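Local atomic coordinates of coiled-coil and C2 domain-containing protein 1-like (Drosophila melanogaster, PDB entry 6EI6), a protein that binds phosphatidylinositol monophosphates and supports endosomal protein sorting by regulating ESCRT-III, probably by preventing its core component Shrub from polymerising inappropriately. Residues I187-G192 and P219-C224; P147-E152 and D176-N181; V144-P147 and S153-T156. One frame throughout, in Å; residues are numbered along the deposited sequence.

Contact 1: residues I187-G192 and P219-C224; sequences IFKRHG and PLETKC. With SO4 (sulfate ion), chain C.
F188 meets the start of the L220 side chain obliquely, CD1 lying 4.1 Å from L220 CB. L120 of strand 119-128 touches both residues, while I253 lies against F188 and I226 against L220, so the pair lies within a buried apolar layer. In this C2 domain, the part of the protein that binds monophosphorylated phosphatidylinositols and is required for membrane interaction, helix 182-190 and the loop 219-224 are both links that carry the chain from one sheet of the beta sandwich to the other, and the aromatic-aliphatic pair fastens them together at one end of it. The polar half of the contact lies one residue further along each segment. K189 NZ forms a salt bridge to E221 OE2 at 3.0 Å, reaching the carboxylate on its syn side and 17° out of its plane; E221 OE1 is more distant from the same NZ, at 3.6 Å. Although K189 CB leaves the helix away from the loop, CG lies anti to the backbone N (chi1 -157°) and bends at chi3 and chi4 curl the chain back, so that its carbons curve round E221 OE2. Where the helix ends, H191 ND1 donates to O2 of a sulfate ion over 2.9 Å, the oxygen lying in the ring plane, and G192 N donates to sulfate O1 at 3.2 Å. R190 CB covers one face of the imidazole, and K216, hydrogen-bonded to R190 O, also holds the sulfate. The anion probably came from the crystallisation liquor, but it marks a place where positive and N-H groups converge. At the salt bridge, the exposed lysine probably offsets the charge of a buried glutamate, so a carboxylate can be kept beside an apolar seam.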
loop_
_atom_site.group_PDB
_atom_site.type_symbol
_atom_site.label_atom_id
_atom_site.label_comp_id
_atom_site.label_asym_id
_atom_site.label_seq_id
_atom_site.Cartn_x
_atom_site.Cartn_y
_atom_site.Cartn_z
ATOM N N ILE A 187 -12.985 -6.110 4.080
ATOM C CA ILE A 187 -12.037 -6.839 3.255
ATOM C C ILE A 187 -10.719 -6.083 3.181
ATOM O O ILE A 187 -9.643 -6.671 3.337
ATOM C CB ILE A 187 -12.649 -7.094 1.867
ATOM C CG1 ILE A 187 -13.699 -8.218 1.949
ATOM C CG2 ILE A 187 -11.564 -7.386 0.825
ATOM C CD1 ILE A 187 -14.646 -8.246 0.755
ATOM N N PHE A 188 -10.779 -4.763 2.966
ATOM C CA PHE A 188 -9.544 -3.986 2.948
ATOM C C PHE A 188 -8.873 -3.947 4.313
ATOM O O PHE A 188 -7.642 -3.900 4.383
ATOM C CB PHE A 188 -9.811 -2.576 2.451
ATOM C CG PHE A 188 -9.943 -2.493 0.980
ATOM C CD1 PHE A 188 -8.826 -2.293 0.192
ATOM C CD2 PHE A 188 -11.178 -2.660 0.374
ATOM C CE1 PHE A 188 -8.941 -2.234 -1.190
ATOM C CE2 PHE A 188 -11.304 -2.602 -0.992
ATOM C CZ PHE A 188 -10.186 -2.384 -1.780
ATOM N N LYS A 189 -9.647 -4.004 5.402
ATOM C CA LYS A 189 -9.044 -3.939 6.729
ATOM C C LYS A 189 -8.292 -5.225 7.062
ATOM O O LYS A 189 -7.167 -5.188 7.576
ATOM C CB LYS A 189 -10.121 -3.662 7.781
ATOM C CG LYS A 189 -9.580 -3.024 9.079
ATOM C CD LYS A 189 -10.664 -2.173 9.792
ATOM C CE LYS A 189 -10.077 -0.981 10.565
ATOM N NZ LYS A 189 -9.638 0.149 9.665
ATOM N N ARG A 190 -8.892 -6.377 6.759
ATOM C CA ARG A 190 -8.467 -7.620 7.386
ATOM C C ARG A 190 -7.892 -8.644 6.417
ATOM O O ARG A 190 -7.210 -9.573 6.863
ATOM C CB ARG A 190 -9.627 -8.264 8.162
ATOM C CG ARG A 190 -9.963 -7.576 9.467
ATOM C CD ARG A 190 -10.990 -8.330 10.288
ATOM N NE ARG A 190 -12.391 -8.102 9.930
ATOM C CZ ARG A 190 -13.274 -7.580 10.785
ATOM N NH1 ARG A 190 -12.897 -7.241 12.002
ATOM N NH2 ARG A 190 -14.547 -7.397 10.457
ATOM N N HIS A 191 -8.159 -8.524 5.126
ATOM C CA HIS A 191 -8.014 -9.633 4.186
ATOM C C HIS A 191 -7.034 -9.249 3.083
ATOM O O HIS A 191 -6.435 -8.170 3.100
ATOM C CB HIS A 191 -9.392 -10.036 3.644
ATOM C CG HIS A 191 -10.329 -10.529 4.712
ATOM N ND1 HIS A 191 -9.990 -11.529 5.603
ATOM C CD2 HIS A 191 -11.587 -10.151 5.037
ATOM C CE1 HIS A 191 -11.002 -11.748 6.426
ATOM N NE2 HIS A 191 -11.984 -10.927 6.102
ATOM N N GLY A 192 -6.858 -10.155 2.125
ATOM C CA GLY A 192 -5.817 -9.989 1.138
ATOM C C GLY A 192 -6.168 -10.634 -0.186
ATOM O O GLY A 192 -7.242 -11.214 -0.364
ATOM N N PRO A 219 -2.709 -1.715 3.532
ATOM C CA PRO A 219 -2.018 -0.478 3.123
ATOM C C PRO A 219 -2.841 0.427 2.225
ATOM O O PRO A 219 -2.568 1.633 2.174
ATOM C CB PRO A 219 -0.777 -0.995 2.386
ATOM C CG PRO A 219 -0.451 -2.260 3.069
ATOM C CD PRO A 219 -1.805 -2.884 3.417
ATOM N N LEU A 220 -3.809 -0.113 1.479
ATOM C CA LEU A 220 -4.615 0.705 0.585
ATOM C C LEU A 220 -5.627 1.567 1.338
ATOM O O LEU A 220 -6.318 2.385 0.711
ATOM C CB LEU A 220 -5.318 -0.174 -0.459
ATOM C CG LEU A 220 -4.291 -0.804 -1.411
ATOM C CD1 LEU A 220 -4.960 -1.692 -2.419
ATOM C CD2 LEU A 220 -3.407 0.216 -2.117
ATOM N N GLU A 221 -5.712 1.424 2.665
ATOM C CA GLU A 221 -6.574 2.303 3.450
ATOM C C GLU A 221 -6.049 3.731 3.445
ATOM O O GLU A 221 -6.834 4.691 3.395
ATOM C CB GLU A 221 -6.679 1.794 4.882
ATOM C CG GLU A 221 -7.576 0.603 5.033
ATOM C CD GLU A 221 -7.850 0.297 6.477
ATOM O OE1 GLU A 221 -6.945 0.568 7.307
ATOM O OE2 GLU A 221 -8.969 -0.199 6.771
ATOM N N THR A 222 -4.725 3.889 3.498
ATOM C CA THR A 222 -4.107 5.204 3.493
ATOM C C THR A 222 -3.161 5.433 2.334
ATOM O O THR A 222 -2.709 6.566 2.164
ATOM C CB THR A 222 -3.342 5.459 4.798
ATOM O OG1 THR A 222 -2.238 4.560 4.888
ATOM C CG2 THR A 222 -4.251 5.265 5.988
ATOM N N LYS A 223 -2.836 4.403 1.549
ATOM C CA LYS A 223 -2.020 4.550 0.355
ATOM C C LYS A 223 -2.817 4.133 -0.872
ATOM O O LYS A 223 -3.872 3.486 -0.789
ATOM C CB LYS A 223 -0.733 3.734 0.433
ATOM C CG LYS A 223 0.297 4.359 1.330
ATOM C CD LYS A 223 1.640 3.684 1.171
ATOM C CE LYS A 223 2.103 3.130 2.475
ATOM N NZ LYS A 223 0.976 2.341 3.043
ATOM N N CYS A 224 -2.317 4.520 -2.029
ATOM C CA CYS A 224 -3.099 4.290 -3.223
ATOM C C CYS A 224 -2.489 3.223 -4.116
ATOM O O CYS A 224 -3.067 2.912 -5.172
ATOM C CB CYS A 224 -3.290 5.603 -3.982
ATOM S SG CYS A 224 -1.754 6.417 -4.186
HETATM S S SO4 C . -7.101 -13.459 3.963
HETATM O O1 SO4 C . -7.986 -13.013 2.873
HETATM O O2 SO4 C . -7.782 -13.358 5.264
HETATM O O3 SO4 C . -5.885 -12.625 3.969
HETATM O O4 SO4 C . -6.757 -14.869 3.737
#

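Contact 2: residues P147-E152 and D176-N181; sequences PLLNDE and DIQRTN
L149 sets its CD2 methyl against the outer end of the Q178 amide: CD2 lies 3.8 Å from Q178 OE1 and 4.0 Å from Q178 NE2, so one methyl spans both polar atoms. The two chains cross at an angle. L149 points its CB toward the other loop, and CG, anti to the carbonyl carbon (chi1 -68°), carries the two methyls to Q178 and N181; the glutamine, bent at chi2, brings its amide round to the leucine. The second methyl of L149, CD1, faces the side chain of N181. These are plain van der Waals contacts, made near the protein surface between two loops of the C2 sandwich: 147-152 closes the hairpin of strands 140-145 and 155-157, whereas 176-181 leads from strand 171-176 of the other sheet into helix 182-190. A type I turn from Q178 to N181 sets up that entry, N181 taking the N-cap position. F184 of the helix touches L149 and Q178 alike, so the helix contacts both partners. L148 makes a looser contact, its CD2 4.2 Å from the carbonyl oxygen D176 O. R179, by contrast, reaches to the other side of its loop, where its guanidinium is hydrogen-bonded to the backbone oxygens of D117 and N251.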
loop_
_atom_site.group_PDB
_atom_site.type_symbol
_atom_site.label_atom_id
_atom_site.label_comp_id
_atom_site.label_asym_id
_atom_site.label_seq_id
_atom_site.Cartn_x
_atom_site.Cartn_y
_atom_site.Cartn_z
ATOM N N PRO A 147 -11.050 -11.344 -2.768
ATOM C CA PRO A 147 -12.320 -11.592 -2.067
ATOM C C PRO A 147 -13.388 -10.567 -2.438
ATOM O O PRO A 147 -13.108 -9.373 -2.555
ATOM C CB PRO A 147 -11.936 -11.497 -0.582
ATOM C CG PRO A 147 -10.741 -10.629 -0.550
ATOM C CD PRO A 147 -10.010 -10.809 -1.870
ATOM N N LEU A 148 -14.623 -11.045 -2.629
ATOM C CA LEU A 148 -15.747 -10.149 -2.897
ATOM C C LEU A 148 -16.820 -10.302 -1.821
ATOM O O LEU A 148 -16.507 -10.656 -0.678
ATOM C CB LEU A 148 -16.320 -10.395 -4.296
ATOM C CG LEU A 148 -15.362 -10.105 -5.469
ATOM C CD1 LEU A 148 -16.005 -10.330 -6.816
ATOM C CD2 LEU A 148 -14.784 -8.700 -5.424
ATOM N N LEU A 149 -18.081 -10.041 -2.174
ATOM C CA LEU A 149 -19.163 -9.973 -1.190
ATOM C C LEU A 149 -19.607 -11.355 -0.739
ATOM O O LEU A 149 -19.751 -12.274 -1.552
ATOM C CB LEU A 149 -20.371 -9.231 -1.753
ATOM C CG LEU A 149 -20.237 -7.736 -2.018
ATOM C CD1 LEU A 149 -19.445 -7.038 -0.910
ATOM C CD2 LEU A 149 -19.617 -7.512 -3.396
ATOM N N ASN A 150 -19.868 -11.469 0.568
ATOM C CA ASN A 150 -20.217 -12.716 1.241
ATOM C C ASN A 150 -19.328 -13.838 0.739
ATOM O O ASN A 150 -19.678 -14.528 -0.225
ATOM C CB ASN A 150 -21.695 -13.036 1.043
ATOM C CG ASN A 150 -22.591 -12.054 1.763
ATOM O OD1 ASN A 150 -23.438 -11.406 1.144
ATOM N ND2 ASN A 150 -22.401 -11.925 3.076
ATOM N N ASP A 151 -18.194 -14.018 1.419
ATOM C CA ASP A 151 -17.013 -14.663 0.855
ATOM C C ASP A 151 -17.384 -15.836 -0.045
ATOM O O ASP A 151 -18.112 -16.746 0.365
ATOM C CB ASP A 151 -16.071 -15.117 1.985
ATOM C CG ASP A 151 -16.683 -16.188 2.884
ATOM O OD1 ASP A 151 -17.907 -16.125 3.152
ATOM O OD2 ASP A 151 -15.929 -17.088 3.328
ATOM N N GLU A 152 -16.914 -15.789 -1.293
ATOM C CA GLU A 152 -16.053 -14.718 -1.813
ATOM C C GLU A 152 -16.491 -14.467 -3.240
ATOM O O GLU A 152 -17.691 -14.539 -3.549
ATOM C CB GLU A 152 -14.559 -15.125 -1.806
ATOM C CG GLU A 152 -13.673 -14.589 -0.674
ATOM C CD GLU A 152 -12.200 -15.058 -0.784
ATOM O OE1 GLU A 152 -11.628 -15.043 -1.905
ATOM O OE2 GLU A 152 -11.613 -15.443 0.259
ATOM N N ASP A 176 -14.467 -4.610 -9.557
ATOM C CA ASP A 176 -15.347 -3.605 -8.966
ATOM C C ASP A 176 -15.425 -3.783 -7.455
ATOM O O ASP A 176 -15.657 -4.890 -6.957
ATOM C CB ASP A 176 -16.755 -3.692 -9.553
ATOM C CG ASP A 176 -16.942 -2.792 -10.755
ATOM O OD1 ASP A 176 -16.316 -1.697 -10.796
ATOM O OD2 ASP A 176 -17.701 -3.198 -11.671
ATOM N N ILE A 177 -15.252 -2.685 -6.735
ATOM C CA ILE A 177 -15.455 -2.653 -5.296
ATOM C C ILE A 177 -16.562 -1.650 -5.009
ATOM O O ILE A 177 -16.884 -0.794 -5.838
ATOM C CB ILE A 177 -14.165 -2.278 -4.542
ATOM C CG1 ILE A 177 -13.724 -0.868 -4.953
ATOM C CG2 ILE A 177 -13.070 -3.309 -4.811
ATOM C CD1 ILE A 177 -12.267 -0.554 -4.676
ATOM N N GLN A 178 -17.155 -1.769 -3.821
ATOM C CA GLN A 178 -18.078 -0.763 -3.298
ATOM C C GLN A 178 -17.485 -0.173 -2.024
ATOM O O GLN A 178 -17.653 -0.735 -0.936
ATOM C CB GLN A 178 -19.454 -1.348 -3.022
ATOM C CG GLN A 178 -20.171 -1.850 -4.243
ATOM C CD GLN A 178 -20.244 -3.355 -4.256
ATOM O OE1 GLN A 178 -20.854 -3.971 -3.370
ATOM N NE2 GLN A 178 -19.611 -3.966 -5.255
ATOM N N ARG A 179 -16.823 0.980 -2.167
ATOM C CA ARG A 179 -16.313 1.712 -1.015
ATOM C C ARG A 179 -17.381 1.932 0.051
ATOM O O ARG A 179 -17.058 2.023 1.243
ATOM C CB ARG A 179 -15.747 3.051 -1.477
ATOM C CG ARG A 179 -14.505 2.919 -2.311
ATOM C CD ARG A 179 -14.114 4.237 -2.922
ATOM N NE ARG A 179 -12.980 4.106 -3.835
ATOM C CZ ARG A 179 -11.712 4.242 -3.466
ATOM N NH1 ARG A 179 -11.434 4.507 -2.199
ATOM N NH2 ARG A 179 -10.726 4.117 -4.352
ATOM N N THR A 180 -18.654 1.998 -0.359
ATOM C CA THR A 180 -19.740 2.273 0.578
ATOM C C THR A 180 -20.039 1.074 1.474
ATOM O O THR A 180 -20.360 1.247 2.654
ATOM C CB THR A 180 -20.996 2.693 -0.189
ATOM O OG1 THR A 180 -20.653 3.702 -1.146
ATOM C CG2 THR A 180 -22.027 3.250 0.756
ATOM N N ASN A 181 -19.953 -0.144 0.941
ATOM C CA ASN A 181 -20.293 -1.340 1.715
ATOM C C ASN A 181 -19.297 -1.544 2.854
ATOM O O ASN A 181 -18.097 -1.729 2.615
ATOM C CB ASN A 181 -20.315 -2.577 0.814
ATOM C CG ASN A 181 -21.172 -3.710 1.381
ATOM O OD1 ASN A 181 -21.768 -4.476 0.626
ATOM N ND2 ASN A 181 -21.247 -3.808 2.714
#

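Contact 3: residues V144-P147 and S153-T156; sequences VEFP and SFKT
V144 N donates to T156 O over 2.8 Å in a nearly straight bond (170° at the hydrogen), although the donor stands 36° above the carbonyl plane. The return bond, from T156 N to V144 O, is 3.0 Å long and lies in the carbonyl plane; the CA-H of K155 also points to V144 O. Together these make V144 and T156 an antiparallel hydrogen-bonded pair of the hairpin formed by strands 140-145 and 155-157, at the border of one sheet of the C2 sandwich. Beyond the regular strands the pairing goes on through F146 N, which meets F154 O at 3.0 Å almost along the C=O axis. On one face V144 and T156 turn inward to the other sheet, V144 packing on I122 and V124 and T156 on F173. E145 and K155, a non-hydrogen-bonded pair, point the opposite way and run alongside each other. Here the lysine's methylenes do the touching, with K155 CE 3.4 Å from E145 OE2, while K155 NZ stays 4.1 Å from the same oxygen, beyond a salt bridge; E145 OE1 makes a weak, long ion pair with K194. Replacing E145 by an alanine removes the carboxylate, which is likely to leave the K155 chain freer to turn and K194 without this distant counter-charge. Past the strand ends, F154 presents its ring edge to F146, CD2 lying 3.5 Å from F146 CB, while P147 CD covers one face of the F146 ring, offset toward its rim. F146 has CG anti to the backbone N (chi1 -179°), which sends the ring off toward L120, I122 and V193. Backbone bonds therefore fix the register, and the charged pair probably adds a general electrostatic attraction more than a directed bond.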
loop_
_atom_site.group_PDB
_atom_site.type_symbol
_atom_site.label_atom_id
_atom_site.label_comp_id
_atom_site.label_asym_id
_atom_site.label_seq_id
_atom_site.Cartn_x
_atom_site.Cartn_y
_atom_site.Cartn_z
ATOM N N VAL A 144 -5.096 -15.538 -9.604
ATOM C CA VAL A 144 -5.354 -14.416 -8.711
ATOM C C VAL A 144 -6.738 -14.597 -8.121
ATOM O O VAL A 144 -7.701 -14.842 -8.854
ATOM C CB VAL A 144 -5.257 -13.069 -9.444
ATOM C CG1 VAL A 144 -5.598 -11.922 -8.474
ATOM C CG2 VAL A 144 -3.866 -12.892 -10.080
ATOM N N GLU A 145 -6.839 -14.474 -6.808
ATOM C CA GLU A 145 -8.095 -14.636 -6.096
ATOM C C GLU A 145 -8.304 -13.413 -5.211
ATOM O O GLU A 145 -7.526 -13.176 -4.283
ATOM C CB GLU A 145 -8.079 -15.921 -5.274
ATOM C CG GLU A 145 -9.334 -16.156 -4.463
ATOM C CD GLU A 145 -9.415 -17.565 -3.958
ATOM O OE1 GLU A 145 -8.424 -18.307 -4.120
ATOM O OE2 GLU A 145 -10.462 -17.933 -3.393
ATOM N N PHE A 146 -9.337 -12.629 -5.512
ATOM C CA PHE A 146 -9.638 -11.387 -4.804
ATOM C C PHE A 146 -10.976 -11.528 -4.085
ATOM O O PHE A 146 -11.997 -11.772 -4.747
ATOM C CB PHE A 146 -9.676 -10.203 -5.786
ATOM C CG PHE A 146 -9.945 -8.889 -5.119
ATOM C CD1 PHE A 146 -11.225 -8.552 -4.696
ATOM C CD2 PHE A 146 -8.910 -8.007 -4.873
ATOM C CE1 PHE A 146 -11.464 -7.363 -4.043
ATOM C CE2 PHE A 146 -9.144 -6.811 -4.219
ATOM C CZ PHE A 146 -10.422 -6.487 -3.806
ATOM N N PRO A 147 -11.050 -11.344 -2.768
ATOM C CA PRO A 147 -12.320 -11.592 -2.067
ATOM C C PRO A 147 -13.388 -10.567 -2.438
ATOM O O PRO A 147 -13.108 -9.373 -2.555
ATOM C CB PRO A 147 -11.936 -11.497 -0.582
ATOM C CG PRO A 147 -10.741 -10.629 -0.550
ATOM C CD PRO A 147 -10.010 -10.809 -1.870
ATOM N N SER A 153 -15.487 -14.159 -4.076
ATOM C CA SER A 153 -15.416 -14.623 -5.459
ATOM C C SER A 153 -14.175 -14.091 -6.168
ATOM O O SER A 153 -13.069 -14.202 -5.639
ATOM C CB SER A 153 -16.679 -14.265 -6.248
ATOM O OG SER A 153 -17.641 -15.314 -6.167
ATOM N N PHE A 154 -14.369 -13.527 -7.359
ATOM C CA PHE A 154 -13.356 -13.115 -8.334
ATOM C C PHE A 154 -12.077 -13.937 -8.386
ATOM O O PHE A 154 -11.199 -13.791 -7.533
ATOM C CB PHE A 154 -12.932 -11.659 -8.148
ATOM C CG PHE A 154 -12.046 -11.169 -9.275
ATOM C CD1 PHE A 154 -12.506 -11.180 -10.583
ATOM C CD2 PHE A 154 -10.749 -10.762 -9.041
ATOM C CE1 PHE A 154 -11.702 -10.761 -11.629
ATOM C CE2 PHE A 154 -9.944 -10.339 -10.093
ATOM C CZ PHE A 154 -10.425 -10.329 -11.382
ATOM N N LYS A 155 -11.930 -14.741 -9.431
ATOM C CA LYS A 155 -10.727 -15.523 -9.670
ATOM C C LYS A 155 -10.372 -15.390 -11.138
ATOM O O LYS A 155 -11.260 -15.370 -11.990
ATOM C CB LYS A 155 -10.919 -17.017 -9.312
ATOM C CG LYS A 155 -11.648 -17.307 -7.987
ATOM C CD LYS A 155 -11.015 -18.493 -7.240
ATOM C CE LYS A 155 -11.987 -19.135 -6.237
ATOM N NZ LYS A 155 -11.877 -20.629 -6.114
ATOM N N THR A 156 -9.082 -15.293 -11.432
ATOM C CA THR A 156 -8.621 -15.210 -12.809
ATOM C C THR A 156 -7.188 -15.719 -12.844
ATOM O O THR A 156 -6.662 -16.179 -11.830
ATOM C CB THR A 156 -8.742 -13.783 -13.364
ATOM O OG1 THR A 156 -8.010 -13.693 -14.594
ATOM C CG2 THR A 156 -8.165 -12.764 -12.393
#

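All three contacts belong to one end of the C2 sandwich, and P147, shared by contacts 2 and 3, ties them together. Its ring packs on contact 1 as well: P147 CG lies 3.6 Å from I187 CG2, and its side chain is about 5 Å from the bound sulfate, measured between nearest atoms. The centres of contacts 2 and 3 are 11 Å apart, and those of contacts 1 and 2 13 Å. L148 CD1 bridges the former two, 3.6 Å from F154 CB; the ring of F188 links the latter, with CZ 4.0 Å from I177 CD1. Where the hairpin loop folds back, E152 OE1 lies 3.5 Å from E145 OE2, two like charges that probably disfavour each other if both are ionised.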